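Local coordinates for putative hemin ABC transport system, membrane protein (PDB 5B57), which probably serves as the membrane-spanning subunit of an ABC transporter that imports haem, moving its substrate across the cell membrane, at residues R107-L112 / A240-L245; G235-A240 / S303-I308. One frame throughout, in Å; residues are numbered along the deposited sequence.

Contact 1: residues R107-L112 / A240-L245; sequences RVVLAL and AQWPTL. With DMU (decyl-beta-D-maltopyranoside), chain E.
R107 and A240 bring the two backbones closest, their CA atoms 5.1 Å apart, where helix 94-128 passes the loop that leads into helix 242-260. The methyl of A240 fills this approach: its CB lies 3.6 Å from R107 CA and equally far from L110 CD2, so it sits on the helix surface between two residues one turn apart. The R107 side chain starts away from A240, passes L237, and its guanidinium makes salt bridges to D346 and D357. With CG anti to the backbone N (chi1 -174°), L110 directs its branch at the other segment, and its two methyls part there: CD2 takes the A240 methyl, while CD1 reaches L245 CD2 at 3.7 Å. L245, in the first turn of helix 242-260, lies obliquely to L110 and V109, with CD2 on L110 and CD1 3.6 Å from V109 CG1. That same V109 methyl lies obliquely near the six-membered part of the W242 indole, at CZ3. The indole is fixed in rotation by its NE1, which donates to L101 O, and one face is covered by the maltoside detergent DMU: atom O61 lies 3.6 Å above the ring plane, over its centre, and sugar carbon C4 is close to CE3. Just before W242, the helix start is tied together at Q241, the N-cap residue, whose carbonyl O accepts both the L245 amide and the T244 hydroxyl, the latter at 3.0 Å. The result is a small apolar seam between two helices predicted to span the membrane in a FecCD-family permease, with W242 meeting a detergent sugar, an arrangement consistent with the usual preference of tryptophan for membrane interfaces.

Contact 2: residues G235-A240 / S303-I308; sequences GSLGGA and SCAGII
A305 O accepts the amide of S236 across the contact, S236 N to A305 O being 2.8 Å with an angle of 154° at the hydrogen. A weak, bent CA-H...O contact adds to it, from G235 CA to A305 O at 3.2 Å. The amide N stands at a C=O...N angle of 159°, fairly near the line of the carbonyl, and is tilted slightly from its plane. A return contact runs the other way, from A305 CA to S236 O at 3.4 Å, so the two backbones hold each other by a conventional bond and a weaker CA-H...O pair. This exchange takes place where two helices end. G235 follows helix 223-234 and G306 follows helix 283-305; both have positive phi, and both turn the chain out of helical geometry right where they meet, with CA atoms 4.2 Å apart. Neither has a side chain to hold the backbones off. I308 closes the G235 end: its CG1, anti to the carbonyl carbon and beside the backbone N (chi1 -49°), lies 3.9 Å from G235 CA. At the other end, L237 leaves its backbone pointing away but brings CD2 round to 4.2 Å from A305 CB. The loop organises itself beyond S236, whose hydroxyl OG accepts the amide of G238 at 3.0 Å, an ST turn; a type I beta turn from L237 to A240 overlaps it, closed by A240 N to L237 O. G235 is also bonded through its backbone to L360, which brings helix 360-378 to the same place. The A305 carbonyl at the end of helix 283-305 is thus satisfied by the loop amide; with no charged side chain in either segment, the join probably rests on backbone geometry and apolar packing.

Contacts 1 and 2 share A240 and lie on one side of the chain's centre, their own centres about 10 Å apart. L110 bridges them: its CD2 packs 3.4 Å from L237 CD2 and its CD1 lies 3.7 Å from C304 SG, so one leucine of helix 94-128 touches both segments of contact 2. L237 also places CD1 3.5 Å from A111 CB, on the next residue of that helix. The loop 235-240 thus packs on helix 94-128 and on the end of helix 283-305, which L110 and C304 also bring into direct contact. The bound detergent reaches contact 1 directly through W242, whereas the C304 side chain is about 11 Å from it.

Contact 1: residues R107-L112 / A240-L245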
ATOM      1  N   ARG A 107     -16.216  -2.678 -36.637  1.00 35.11           N
ATOM      2  CA  ARG A 107     -14.977  -2.279 -36.007  1.00 34.81           C
ATOM      3  C   ARG A 107     -15.165  -0.998 -35.214  1.00 35.00           C
ATOM      4  O   ARG A 107     -14.667  -0.877 -34.090  1.00 35.80           O
ATOM      5  CB  ARG A 107     -13.895  -2.123 -37.067  1.00 36.36           C
ATOM      6  CG  ARG A 107     -12.630  -1.552 -36.543  1.00 32.81           C
ATOM      7  CD  ARG A 107     -11.438  -2.081 -37.276  1.00 35.65           C
ATOM      8  NE  ARG A 107     -10.251  -1.373 -36.830  1.00 36.23           N
ATOM      9  CZ  ARG A 107      -9.033  -1.628 -37.281  1.00 37.72           C
ATOM     10  NH1 ARG A 107      -8.857  -2.573 -38.192  1.00 38.05           N
ATOM     11  NH2 ARG A 107      -7.995  -0.946 -36.825  1.00 38.42           N
ATOM     12  N   VAL A 108     -15.905  -0.039 -35.763  1.00 35.09           N
ATOM     13  CA  VAL A 108     -16.158   1.186 -35.009  1.00 35.98           C
ATOM     14  C   VAL A 108     -17.010   0.893 -33.790  1.00 32.68           C
ATOM     15  O   VAL A 108     -16.712   1.363 -32.689  1.00 32.04           O
ATOM     16  CB  VAL A 108     -16.805   2.260 -35.898  1.00 36.79           C
ATOM     17  CG1 VAL A 108     -17.291   3.376 -35.030  1.00 34.78           C
ATOM     18  CG2 VAL A 108     -15.793   2.784 -36.902  1.00 36.11           C
ATOM     19  N   VAL A 109     -18.057   0.079 -33.955  1.00 32.72           N
ATOM     20  CA  VAL A 109     -18.895  -0.294 -32.813  1.00 31.99           C
ATOM     21  C   VAL A 109     -18.085  -1.066 -31.765  1.00 37.29           C
ATOM     22  O   VAL A 109     -18.243  -0.844 -30.562  1.00 37.81           O
ATOM     23  CB  VAL A 109     -20.136  -1.064 -33.300  1.00 32.40           C
ATOM     24  CG1 VAL A 109     -20.451  -2.216 -32.421  1.00 31.45           C
ATOM     25  CG2 VAL A 109     -21.279  -0.164 -33.239  1.00 33.10           C
ATOM     26  N   LEU A 110     -17.183  -1.953 -32.193  1.00 35.54           N
ATOM     27  CA  LEU A 110     -16.382  -2.686 -31.222  1.00 33.22           C
ATOM     28  C   LEU A 110     -15.510  -1.737 -30.414  1.00 32.67           C
ATOM     29  O   LEU A 110     -15.405  -1.876 -29.191  1.00 32.09           O
ATOM     30  CB  LEU A 110     -15.525  -3.758 -31.915  1.00 29.11           C
ATOM     31  CG  LEU A 110     -14.740  -4.713 -30.993  1.00 27.93           C
ATOM     32  CD1 LEU A 110     -15.661  -5.601 -30.198  1.00 27.28           C
ATOM     33  CD2 LEU A 110     -13.786  -5.570 -31.754  1.00 27.97           C
ATOM     34  N   ALA A 111     -14.904  -0.740 -31.069  1.00 31.89           N
ATOM     35  CA  ALA A 111     -14.119   0.243 -30.328  1.00 31.30           C
ATOM     36  C   ALA A 111     -14.962   0.981 -29.279  1.00 31.48           C
ATOM     37  O   ALA A 111     -14.469   1.254 -28.189  1.00 31.32           O
ATOM     38  CB  ALA A 111     -13.457   1.236 -31.274  1.00 30.32           C
ATOM     39  N   LEU A 112     -16.230   1.297 -29.570  1.00 31.65           N
ATOM     40  CA  LEU A 112     -17.079   1.915 -28.550  1.00 29.51           C
ATOM     41  C   LEU A 112     -17.381   0.955 -27.405  1.00 33.97           C
ATOM     42  O   LEU A 112     -17.345   1.357 -26.238  1.00 34.28           O
ATOM     43  CB  LEU A 112     -18.392   2.418 -29.154  1.00 30.51           C
ATOM     44  CG  LEU A 112     -18.259   3.558 -30.145  1.00 31.69           C
ATOM     45  CD1 LEU A 112     -19.601   3.872 -30.722  1.00 32.62           C
ATOM     46  CD2 LEU A 112     -17.656   4.764 -29.465  1.00 31.66           C
ATOM     47  N   ALA A 240     -13.621  -7.793 -35.760  1.00 42.48           N
ATOM     48  CA  ALA A 240     -14.958  -7.332 -35.406  1.00 43.64           C
ATOM     49  C   ALA A 240     -15.945  -7.693 -36.508  1.00 43.51           C
ATOM     50  O   ALA A 240     -15.874  -7.137 -37.608  1.00 44.33           O
ATOM     51  CB  ALA A 240     -14.927  -5.821 -35.171  1.00 45.40           C
ATOM     52  N   GLN A 241     -16.872  -8.610 -36.223  1.00 44.29           N
ATOM     53  CA  GLN A 241     -17.988  -8.870 -37.126  1.00 47.25           C
ATOM     54  C   GLN A 241     -19.305  -8.879 -36.354  1.00 46.76           C
ATOM     55  O   GLN A 241     -19.340  -9.222 -35.167  1.00 50.05           O
ATOM     56  CB  GLN A 241     -17.805 -10.190 -37.889  1.00 50.55           C
ATOM     57  CG  GLN A 241     -17.656 -11.410 -37.005  1.00 54.52           C
ATOM     58  CD  GLN A 241     -17.067 -12.587 -37.752  1.00 59.52           C
ATOM     59  OE1 GLN A 241     -17.633 -13.688 -37.760  1.00 62.43           O
ATOM     60  NE2 GLN A 241     -15.925 -12.361 -38.398  1.00 62.07           N
ATOM     61  N   TRP A 242     -20.392  -8.497 -37.041  1.00 42.61           N
ATOM     62  CA  TRP A 242     -21.707  -8.390 -36.407  1.00 38.78           C
ATOM     63  C   TRP A 242     -22.146  -9.638 -35.650  1.00 37.45           C
ATOM     64  O   TRP A 242     -22.636  -9.489 -34.524  1.00 37.19           O
ATOM     65  CB  TRP A 242     -22.796  -8.021 -37.430  1.00 37.48           C
ATOM     66  CG  TRP A 242     -22.707  -6.618 -37.947  1.00 36.00           C
ATOM     67  CD1 TRP A 242     -22.527  -6.248 -39.239  1.00 36.33           C
ATOM     68  CD2 TRP A 242     -22.763  -5.391 -37.179  1.00 34.75           C
ATOM     69  NE1 TRP A 242     -22.476  -4.876 -39.335  1.00 37.10           N
ATOM     70  CE2 TRP A 242     -22.613  -4.329 -38.085  1.00 34.97           C
ATOM     71  CE3 TRP A 242     -22.926  -5.095 -35.821  1.00 33.98           C
ATOM     72  CZ2 TRP A 242     -22.622  -2.992 -37.690  1.00 33.16           C
ATOM     73  CZ3 TRP A 242     -22.933  -3.758 -35.428  1.00 33.51           C
ATOM     74  CH2 TRP A 242     -22.784  -2.728 -36.365  1.00 33.24           C
ATOM     75  N   PRO A 243     -22.047 -10.860 -36.188  1.00 37.54           N
ATOM     76  CA  PRO A 243     -22.550 -12.010 -35.419  1.00 37.57           C
ATOM     77  C   PRO A 243     -21.964 -12.124 -34.015  1.00 38.51           C
ATOM     78  O   PRO A 243     -22.695 -12.497 -33.087  1.00 38.45           O
ATOM     79  CB  PRO A 243     -22.186 -13.214 -36.303  1.00 38.21           C
ATOM     80  CG  PRO A 243     -21.290 -12.678 -37.397  1.00 38.45           C
ATOM     81  CD  PRO A 243     -21.665 -11.250 -37.555  1.00 38.44           C
ATOM     82  N   THR A 244     -20.677 -11.791 -33.818  1.00 39.71           N
ATOM     83  CA  THR A 244     -20.139 -11.861 -32.462  1.00 40.93           C
ATOM     84  C   THR A 244     -20.554 -10.649 -31.627  1.00 41.39           C
ATOM     85  O   THR A 244     -20.915 -10.811 -30.455  1.00 42.45           O
ATOM     86  CB  THR A 244     -18.608 -12.033 -32.468  1.00 43.88           C
ATOM     87  OG1 THR A 244     -17.976 -10.926 -33.117  1.00 48.45           O
ATOM     88  CG2 THR A 244     -18.206 -13.351 -33.148  1.00 45.32           C
ATOM     89  N   LEU A 245     -20.541  -9.439 -32.204  1.00 41.42           N
ATOM     90  CA  LEU A 245     -21.068  -8.274 -31.484  1.00 42.98           C
ATOM     91  C   LEU A 245     -22.479  -8.515 -30.935  1.00 43.24           C
ATOM     92  O   LEU A 245     -22.814  -8.063 -29.837  1.00 43.66           O
ATOM     93  CB  LEU A 245     -21.062  -7.047 -32.389  1.00 43.24           C
ATOM     94  CG  LEU A 245     -19.671  -6.477 -32.611  1.00 42.53           C
ATOM     95  CD1 LEU A 245     -19.744  -5.452 -33.709  1.00 41.85           C
ATOM     96  CD2 LEU A 245     -19.217  -5.830 -31.333  1.00 42.14           C
TER
HETATM   97  C1  DMU E 401     -27.141  -7.631 -34.455  1.00 78.93           C
HETATM   98  C2  DMU E 401     -26.755  -8.118 -35.827  1.00 79.94           C
HETATM   99  C3  DMU E 401     -27.071  -7.040 -36.871  1.00 80.33           C
HETATM  100  C4  DMU E 401     -26.442  -5.674 -36.469  1.00 79.47           C
HETATM  101  O5  DMU E 401     -26.829  -5.334 -35.114  1.00 78.30           O
HETATM  102  C6  DMU E 401     -26.402  -6.340 -34.166  1.00 78.43           C
HETATM  103  O7  DMU E 401     -26.571  -7.454 -38.144  1.00 81.22           O
HETATM  104  O16 DMU E 401     -26.700  -5.922 -32.835  1.00 78.79           O
HETATM  105  C18 DMU E 401     -25.522  -5.508 -32.140  1.00 78.72           C
HETATM  106  C19 DMU E 401     -25.692  -4.068 -31.697  1.00 79.21           C
HETATM  107  C22 DMU E 401     -24.395  -3.513 -31.138  1.00 79.32           C
HETATM  108  C25 DMU E 401     -24.654  -2.259 -30.305  1.00 78.67           C
HETATM  109  C28 DMU E 401     -23.928  -2.333 -28.960  1.00 77.57           C
HETATM  110  C31 DMU E 401     -24.860  -1.966 -27.796  1.00 76.49           C
HETATM  111  C34 DMU E 401     -24.185  -0.966 -26.845  1.00 77.25           C
HETATM  112  C37 DMU E 401     -24.691  -1.132 -25.401  1.00 76.88           C
HETATM  113  C40 DMU E 401     -23.712  -0.508 -24.388  1.00 77.45           C
HETATM  114  C43 DMU E 401     -24.082   0.930 -24.078  1.00 78.58           C
HETATM  115  O49 DMU E 401     -26.804  -8.620 -33.469  1.00 79.62           O
HETATM  116  O55 DMU E 401     -27.451  -9.333 -36.138  1.00 80.51           O
HETATM  117  C57 DMU E 401     -26.873  -4.545 -37.419  1.00 79.50           C
HETATM  118  O61 DMU E 401     -26.189  -4.683 -38.675  1.00 79.73           O
HETATM  119  C5  DMU E 401     -27.812  -8.938 -39.635  1.00 80.52           C
HETATM  120  C7  DMU E 401     -26.635  -9.625 -40.323  1.00 81.01           C
HETATM  121  C8  DMU E 401     -26.010  -8.722 -41.386  1.00 82.40           C
HETATM  122  C9  DMU E 401     -25.714  -7.347 -40.821  1.00 82.07           C
HETATM  123  O1  DMU E 401     -26.929  -6.754 -40.349  1.00 81.23           O
HETATM  124  C10 DMU E 401     -27.484  -7.477 -39.238  1.00 81.07           C
HETATM  125  O2  DMU E 401     -24.786  -9.313 -41.867  1.00 82.78           O
HETATM  126  O3  DMU E 401     -28.184  -9.693 -38.464  1.00 79.92           O
HETATM  127  O4  DMU E 401     -27.096 -10.835 -40.943  1.00 80.75           O
HETATM  128  C11 DMU E 401     -25.096  -6.458 -41.882  1.00 81.47           C
HETATM  129  O6  DMU E 401     -25.100  -7.152 -43.149  1.00 80.88           O

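Contact 2: residues G235-A240 / S303-I308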
ATOM      1  N   GLY A 235      -3.699  -7.198 -29.088  1.00 27.68           N
ATOM      2  CA  GLY A 235      -4.957  -6.464 -29.162  1.00 26.12           C
ATOM      3  C   GLY A 235      -5.301  -5.904 -30.537  1.00 26.97           C
ATOM      4  O   GLY A 235      -4.524  -5.146 -31.130  1.00 27.51           O
ATOM      5  N   SER A 236      -6.463  -6.249 -31.067  1.00 27.99           N
ATOM      6  CA  SER A 236      -6.839  -5.770 -32.385  1.00 30.85           C
ATOM      7  C   SER A 236      -8.352  -5.714 -32.442  1.00 32.18           C
ATOM      8  O   SER A 236      -9.031  -6.581 -31.884  1.00 34.35           O
ATOM      9  CB  SER A 236      -6.277  -6.686 -33.478  1.00 33.04           C
ATOM     10  OG  SER A 236      -6.704  -6.370 -34.791  1.00 24.99           O
ATOM     11  N   LEU A 237      -8.884  -4.683 -33.085  1.00 32.56           N
ATOM     12  CA  LEU A 237     -10.307  -4.700 -33.399  1.00 34.10           C
ATOM     13  C   LEU A 237     -10.602  -5.326 -34.770  1.00 37.18           C
ATOM     14  O   LEU A 237     -11.761  -5.302 -35.208  1.00 38.93           O
ATOM     15  CB  LEU A 237     -10.888  -3.282 -33.334  1.00 32.24           C
ATOM     16  CG  LEU A 237     -10.618  -2.597 -32.011  1.00 31.18           C
ATOM     17  CD1 LEU A 237     -11.003  -1.143 -32.074  1.00 31.15           C
ATOM     18  CD2 LEU A 237     -11.392  -3.304 -30.923  1.00 31.20           C
ATOM     19  N   GLY A 238      -9.591  -5.899 -35.436  1.00 37.52           N
ATOM     20  CA  GLY A 238      -9.723  -6.375 -36.799  1.00 39.87           C
ATOM     21  C   GLY A 238     -10.534  -7.651 -36.955  1.00 39.95           C
ATOM     22  O   GLY A 238     -10.808  -8.042 -38.092  1.00 41.31           O
ATOM     23  N   GLY A 239     -10.915  -8.303 -35.858  1.00 38.62           N
ATOM     24  CA  GLY A 239     -11.815  -9.439 -35.889  1.00 38.56           C
ATOM     25  C   GLY A 239     -13.280  -9.079 -35.730  1.00 42.25           C
ATOM     26  O   GLY A 239     -14.113  -9.986 -35.610  1.00 45.48           O
ATOM     27  N   ALA A 240     -13.621  -7.793 -35.760  1.00 42.48           N
ATOM     28  CA  ALA A 240     -14.958  -7.332 -35.406  1.00 43.64           C
ATOM     29  C   ALA A 240     -15.945  -7.693 -36.508  1.00 43.51           C
ATOM     30  O   ALA A 240     -15.874  -7.137 -37.608  1.00 44.33           O
ATOM     31  CB  ALA A 240     -14.927  -5.821 -35.171  1.00 45.40           C
ATOM     32  N   SER A 303     -12.442 -11.226 -25.199  1.00 32.20           N
ATOM     33  CA  SER A 303     -12.730 -12.387 -26.040  1.00 36.82           C
ATOM     34  C   SER A 303     -12.602 -12.072 -27.511  1.00 41.67           C
ATOM     35  O   SER A 303     -12.292 -12.965 -28.313  1.00 49.07           O
ATOM     36  CB  SER A 303     -14.139 -12.912 -25.782  1.00 39.87           C
ATOM     37  OG  SER A 303     -14.152 -13.748 -24.636  1.00 44.95           O
ATOM     38  N   CYS A 304     -12.840 -10.832 -27.898  1.00 38.42           N
ATOM     39  CA  CYS A 304     -12.826 -10.520 -29.305  1.00 38.38           C
ATOM     40  C   CYS A 304     -11.986  -9.303 -29.631  1.00 34.38           C
ATOM     41  O   CYS A 304     -11.950  -8.889 -30.795  1.00 35.81           O
ATOM     42  CB  CYS A 304     -14.250 -10.319 -29.797  1.00 41.65           C
ATOM     43  SG  CYS A 304     -15.035  -9.043 -28.862  1.00 43.50           S
ATOM     44  N   ALA A 305     -11.298  -8.728 -28.649  1.00 28.61           N
ATOM     45  CA  ALA A 305     -10.348  -7.658 -28.905  1.00 27.03           C
ATOM     46  C   ALA A 305      -8.917  -7.998 -28.538  1.00 26.79           C
ATOM     47  O   ALA A 305      -8.000  -7.358 -29.067  1.00 25.97           O
ATOM     48  CB  ALA A 305     -10.740  -6.387 -28.136  1.00 27.37           C
ATOM     49  N   GLY A 306      -8.698  -8.956 -27.644  1.00 26.01           N
ATOM     50  CA  GLY A 306      -7.361  -9.295 -27.214  1.00 25.74           C
ATOM     51  C   GLY A 306      -6.962  -8.478 -26.007  1.00 26.14           C
ATOM     52  O   GLY A 306      -7.819  -8.054 -25.242  1.00 25.76           O
ATOM     53  N   ILE A 307      -5.674  -8.227 -25.823  1.00 27.83           N
ATOM     54  CA  ILE A 307      -5.225  -7.545 -24.615  1.00 29.00           C
ATOM     55  C   ILE A 307      -5.061  -6.057 -24.913  1.00 31.88           C
ATOM     56  O   ILE A 307      -4.225  -5.654 -25.730  1.00 31.49           O
ATOM     57  CB  ILE A 307      -3.919  -8.149 -24.066  1.00 27.03           C
ATOM     58  CG1 ILE A 307      -4.046  -9.651 -23.829  1.00 25.21           C
ATOM     59  CG2 ILE A 307      -3.628  -7.538 -22.756  1.00 25.13           C
ATOM     60  CD1 ILE A 307      -4.857 -10.019 -22.586  1.00 23.74           C
ATOM     61  N   ILE A 308      -5.885  -5.251 -24.266  1.00 35.24           N
ATOM     62  CA  ILE A 308      -5.783  -3.802 -24.300  1.00 39.77           C
ATOM     63  C   ILE A 308      -6.234  -3.507 -22.900  1.00 44.48           C
ATOM     64  O   ILE A 308      -7.281  -4.032 -22.530  1.00 53.53           O
ATOM     65  CB  ILE A 308      -6.727  -3.180 -25.350  1.00 41.26           C
ATOM     66  CG1 ILE A 308      -6.608  -3.863 -26.724  1.00 41.15           C
ATOM     67  CG2 ILE A 308      -6.468  -1.717 -25.477  1.00 42.09           C
ATOM     68  CD1 ILE A 308      -7.947  -4.306 -27.311  1.00 40.39           C
TER